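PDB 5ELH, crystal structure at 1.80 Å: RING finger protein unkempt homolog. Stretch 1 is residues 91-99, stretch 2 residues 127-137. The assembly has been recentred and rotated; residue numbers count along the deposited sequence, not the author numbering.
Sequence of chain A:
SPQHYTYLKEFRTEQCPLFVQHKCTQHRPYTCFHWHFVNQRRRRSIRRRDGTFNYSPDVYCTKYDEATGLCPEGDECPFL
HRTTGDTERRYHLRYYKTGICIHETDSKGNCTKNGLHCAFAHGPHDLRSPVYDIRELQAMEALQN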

# COMPACT_ATOMS: atom_id res chain seq x y z
N TYR A 91 -10.46 -7.13 10.78
CA TYR A 91 -9.17 -6.80 10.18
C TYR A 91 -8.34 -5.91 11.10
O TYR A 91 -7.36 -5.29 10.68
N HIS A 92 -8.72 -5.90 12.37
CA HIS A 92 -7.99 -5.16 13.40
C HIS A 92 -6.68 -5.88 13.74
O HIS A 92 -6.60 -7.12 13.69
N LEU A 93 -5.67 -5.09 14.08
CA LEU A 93 -4.36 -5.61 14.51
C LEU A 93 -4.48 -6.62 15.66
O LEU A 93 -3.71 -7.57 15.75
N ARG A 94 -5.49 -6.43 16.50
CA ARG A 94 -5.74 -7.27 17.65
C ARG A 94 -6.21 -8.67 17.29
O ARG A 94 -5.89 -9.63 17.99
N TYR A 95 -6.98 -8.78 16.22
CA TYR A 95 -7.72 -10.00 15.93
C TYR A 95 -7.46 -10.68 14.58
O TYR A 95 -7.63 -11.89 14.46
N TYR A 96 -7.05 -9.92 13.57
CA TYR A 96 -6.89 -10.50 12.23
C TYR A 96 -5.98 -11.73 12.23
O TYR A 96 -4.85 -11.69 12.71
N LYS A 97 -6.52 -12.83 11.70
CA LYS A 97 -5.81 -14.12 11.58
C LYS A 97 -5.17 -14.62 12.88
O LYS A 97 -4.14 -15.30 12.83
N THR A 98 -5.79 -14.33 14.02
CA THR A 98 -5.27 -14.78 15.32
C THR A 98 -5.88 -16.09 15.79
O THR A 98 -5.40 -16.68 16.76
N GLY A 99 -6.94 -16.53 15.12
CA GLY A 99 -7.60 -17.78 15.45
C GLY A 99 -7.88 -18.59 14.19
O GLY A 99 -7.81 -18.06 13.08
N LEU A 127 -1.49 -18.32 10.86
CA LEU A 127 -1.76 -17.56 12.09
C LEU A 127 -0.77 -16.43 12.27
O LEU A 127 0.38 -16.51 11.84
N ARG A 128 -1.22 -15.35 12.89
CA ARG A 128 -0.32 -14.33 13.41
C ARG A 128 -0.62 -14.13 14.88
O ARG A 128 -1.71 -14.46 15.35
N SER A 129 0.35 -13.61 15.61
CA SER A 129 0.15 -13.29 17.01
C SER A 129 -0.65 -12.00 17.06
O SER A 129 -0.47 -11.12 16.21
N PRO A 130 -1.55 -11.88 18.04
CA PRO A 130 -2.22 -10.59 18.17
C PRO A 130 -1.26 -9.45 18.49
O PRO A 130 -0.13 -9.68 18.94
N VAL A 131 -1.69 -8.23 18.19
CA VAL A 131 -1.08 -7.02 18.73
C VAL A 131 -2.04 -6.55 19.81
O VAL A 131 -3.24 -6.44 19.57
N TYR A 132 -1.52 -6.27 21.01
CA TYR A 132 -2.36 -5.91 22.13
C TYR A 132 -2.17 -4.43 22.49
O TYR A 132 -1.06 -3.91 22.42
N ASP A 133 -3.27 -3.79 22.87
CA ASP A 133 -3.23 -2.46 23.50
C ASP A 133 -2.50 -2.58 24.85
O ASP A 133 -2.72 -3.54 25.60
N ILE A 134 -1.62 -1.62 25.15
CA ILE A 134 -0.85 -1.65 26.40
C ILE A 134 -1.77 -1.85 27.61
O ILE A 134 -1.39 -2.51 28.59
N ARG A 135 -2.99 -1.33 27.54
CA ARG A 135 -3.97 -1.55 28.60
C ARG A 135 -4.31 -3.02 28.77
O ARG A 135 -4.34 -3.53 29.89
N GLU A 136 -4.55 -3.72 27.66
CA GLU A 136 -4.92 -5.13 27.77
C GLU A 136 -3.73 -5.94 28.28
O GLU A 136 -3.90 -6.90 29.05
N LEU A 137 -2.52 -5.56 27.88
CA LEU A 137 -1.32 -6.22 28.39
C LEU A 137 -1.24 -6.10 29.92
O LEU A 137 -0.80 -7.03 30.60

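What holds the two stretches together most firmly? Two arginines, one from each stretch, reach across. Arg94 leaves its backbone with CA-to-CB directed away overall, yet its chain (chi1 t, chi2 p, chi3 t) brings the guanidinium back to Glu136, near the start of the helix, whose CA-to-CB bond points toward stretch 1. Glu136 is extended, with chi1 and chi2 both t, and the two groups meet edge to edge in a paired salt bridge: Arg94 NE donates to Glu136 OE1 at 3.0 Å, and Arg94 NH2 donates to Glu136 OE2, also at 3.0 Å. Because both carboxylate oxygens are engaged, the contact fixes the orientation of each group as well as neutralising charge.

What does the second arginine do? Arg128 (chi1 p, chi2 t, chi3 m) sends its guanidinium among the carbonyls of the loop in stretch 1. Arg128 NH1 donates to Tyr96 O at 2.7 Å and to Leu93 O at 3.0 Å, while Arg128 NH2 reaches Leu93 O at 2.9 Å. Both acceptors lie near the guanidinium plane, where its N-H bonds point, so a single side chain ties together two separate places in the loop. That loop is already shaped from within: a type II turn runs from Tyr95 to Thr98, and Thr98, with chi1 p, donates from OG1 to Tyr95 O at 2.7 Å.

How do the backbones and solvent support these side chains? Leu93 O also accepts from Val131 N at 3.2 Å, so one carbonyl serves both a side chain and the neighbouring main chain. Farther along, Arg128 N donates to Lys97 O at 2.9 Å, anchoring the arginine at its base as well as at its tip. A water bridges the stretches nearby, donating to Thr98 O at 2.9 Å and to Arg128 O at 2.8 Å. Arg94 O, by contrast, is buried by the contact without a polar partner; Pro130 CB lies 3.2 Å from Arg94 O.

What packs around this polar framework? Tyr132, with chi1 m, brings its CE1 over one face of the Arg94 guanidinium, 3.4 Å from Arg94 CZ, leaving the edge free for Glu136. Leu93 (m, t) and Val131 (t) form an apolar contact, with Leu93 CB 4.0 Å from Val131 CB; the leucine also touches the other arginine, Leu93 CD2 lying 3.9 Å from Arg128 NH2. The methyl of Thr98 rests against the proline, with Thr98 CG2 3.8 Å from Pro130 CA. Beside it, the aliphatic part of Arg128 meets Lys97, whose CB is 3.9 Å from Arg128 CG before the lysine's end leads away. At the end of the contact where Leu127 faces Thr98 and Gly99, Leu127 (m, t) brings the end of its side chain nearer, placing Leu127 CD2 3.7 Å from Thr98 C and 3.8 Å from Gly99 N.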

# COMPACT_ATOMS: atom_id res chain seq x y z
CB TYR A 91 -9.36 -6.19 8.79
CG TYR A 91 -10.01 -7.20 7.87
CD1 TYR A 91 -11.39 -7.30 7.78
CD2 TYR A 91 -9.24 -8.11 7.16
CE1 TYR A 91 -11.99 -8.23 6.98
CE2 TYR A 91 -9.83 -9.05 6.35
CZ TYR A 91 -11.21 -9.11 6.27
OH TYR A 91 -11.82 -10.05 5.47
CB HIS A 92 -8.86 -5.05 14.65
CG HIS A 92 -8.51 -3.91 15.55
ND1 HIS A 92 -7.36 -3.87 16.31
CD2 HIS A 92 -9.18 -2.77 15.84
CE1 HIS A 92 -7.32 -2.75 17.01
NE2 HIS A 92 -8.43 -2.07 16.75
CB LEU A 93 -3.45 -4.45 14.94
CG LEU A 93 -2.85 -3.65 13.78
CD1 LEU A 93 -2.34 -2.29 14.26
CD2 LEU A 93 -1.74 -4.44 13.10
CB ARG A 94 -6.79 -6.61 18.54
CG ARG A 94 -7.30 -7.47 19.69
CD ARG A 94 -6.19 -7.84 20.65
NE ARG A 94 -6.69 -8.61 21.78
CZ ARG A 94 -6.81 -9.94 21.79
NH1 ARG A 94 -6.47 -10.66 20.73
NH2 ARG A 94 -7.27 -10.53 22.88
CB TYR A 95 -9.22 -9.74 16.06
CG TYR A 95 -9.67 -9.56 17.48
CD1 TYR A 95 -9.45 -10.56 18.42
CD2 TYR A 95 -10.32 -8.40 17.89
CE1 TYR A 95 -9.87 -10.42 19.72
CE2 TYR A 95 -10.74 -8.25 19.20
CZ TYR A 95 -10.51 -9.26 20.11
OH TYR A 95 -10.92 -9.15 21.41
CB TYR A 96 -6.35 -9.44 11.26
CG TYR A 96 -6.14 -9.92 9.85
CD1 TYR A 96 -7.21 -10.29 9.05
CD2 TYR A 96 -4.87 -9.97 9.30
CE1 TYR A 96 -7.02 -10.73 7.75
CE2 TYR A 96 -4.66 -10.40 8.01
CZ TYR A 96 -5.74 -10.77 7.23
OH TYR A 96 -5.52 -11.19 5.95
CB LYS A 97 -4.72 -14.04 10.51
CG LYS A 97 -5.21 -13.60 9.13
CD LYS A 97 -5.59 -14.77 8.29
CE LYS A 97 -6.13 -14.31 6.96
NZ LYS A 97 -6.61 -15.47 6.18
CB THR A 98 -5.49 -13.71 16.41
OG1 THR A 98 -6.89 -13.46 16.56
CG2 THR A 98 -4.78 -12.44 16.04
CB LEU A 127 -1.67 -18.48 13.31
CG LEU A 127 -2.80 -19.48 13.49
CD1 LEU A 127 -2.39 -20.56 14.48
CD2 LEU A 127 -4.06 -18.77 13.96
CB ARG A 128 -0.47 -13.01 12.65
CG ARG A 128 -1.87 -12.45 12.62
CD ARG A 128 -1.93 -11.19 11.77
NE ARG A 128 -1.43 -10.03 12.49
CZ ARG A 128 -2.14 -9.29 13.35
NH1 ARG A 128 -3.40 -9.58 13.61
NH2 ARG A 128 -1.57 -8.26 13.95
CB SER A 129 1.49 -13.10 17.71
OG SER A 129 2.31 -14.25 17.53
CB PRO A 130 -3.21 -10.82 19.32
CG PRO A 130 -2.87 -12.13 19.91
CD PRO A 130 -2.14 -12.91 18.90
CB VAL A 131 -0.92 -5.92 17.67
CG1 VAL A 131 -0.57 -4.56 18.31
CG2 VAL A 131 0.13 -6.31 16.65
CB TYR A 132 -1.98 -6.74 23.35
CG TYR A 132 -2.27 -8.23 23.25
CD1 TYR A 132 -3.54 -8.73 23.50
CD2 TYR A 132 -1.26 -9.14 22.96
CE1 TYR A 132 -3.80 -10.10 23.44
CE2 TYR A 132 -1.51 -10.51 22.91
CZ TYR A 132 -2.78 -10.97 23.15
OH TYR A 132 -3.05 -12.33 23.09
CB ASP A 133 -4.67 -1.98 23.72
CG ASP A 133 -4.76 -0.56 24.25
OD1 ASP A 133 -4.36 -0.32 25.41
OD2 ASP A 133 -5.26 0.33 23.52
CB ILE A 134 0.03 -0.38 26.57
CG1 ILE A 134 0.91 -0.47 27.83
CG2 ILE A 134 -0.83 0.87 26.61
CD1 ILE A 134 1.96 -1.55 27.79
CB ARG A 135 -5.24 -0.75 28.36
CG ARG A 135 -5.08 0.71 28.71
CD ARG A 135 -6.20 1.54 28.15
NE ARG A 135 -6.17 1.58 26.69
CZ ARG A 135 -6.91 2.39 25.96
NH1 ARG A 135 -7.75 3.22 26.55
NH2 ARG A 135 -6.81 2.37 24.64
CB GLU A 136 -5.43 -5.68 26.44
CG GLU A 136 -6.08 -7.05 26.62
CD GLU A 136 -6.63 -7.63 25.33
OE1 GLU A 136 -6.62 -6.92 24.30
OE2 GLU A 136 -7.07 -8.81 25.36
CB LEU A 137 -0.06 -5.64 27.73
CG LEU A 137 0.12 -5.96 26.25
CD1 LEU A 137 1.29 -5.18 25.67
CD2 LEU A 137 0.34 -7.46 26.02
O HOH W 1 -2.67 -16.05 17.42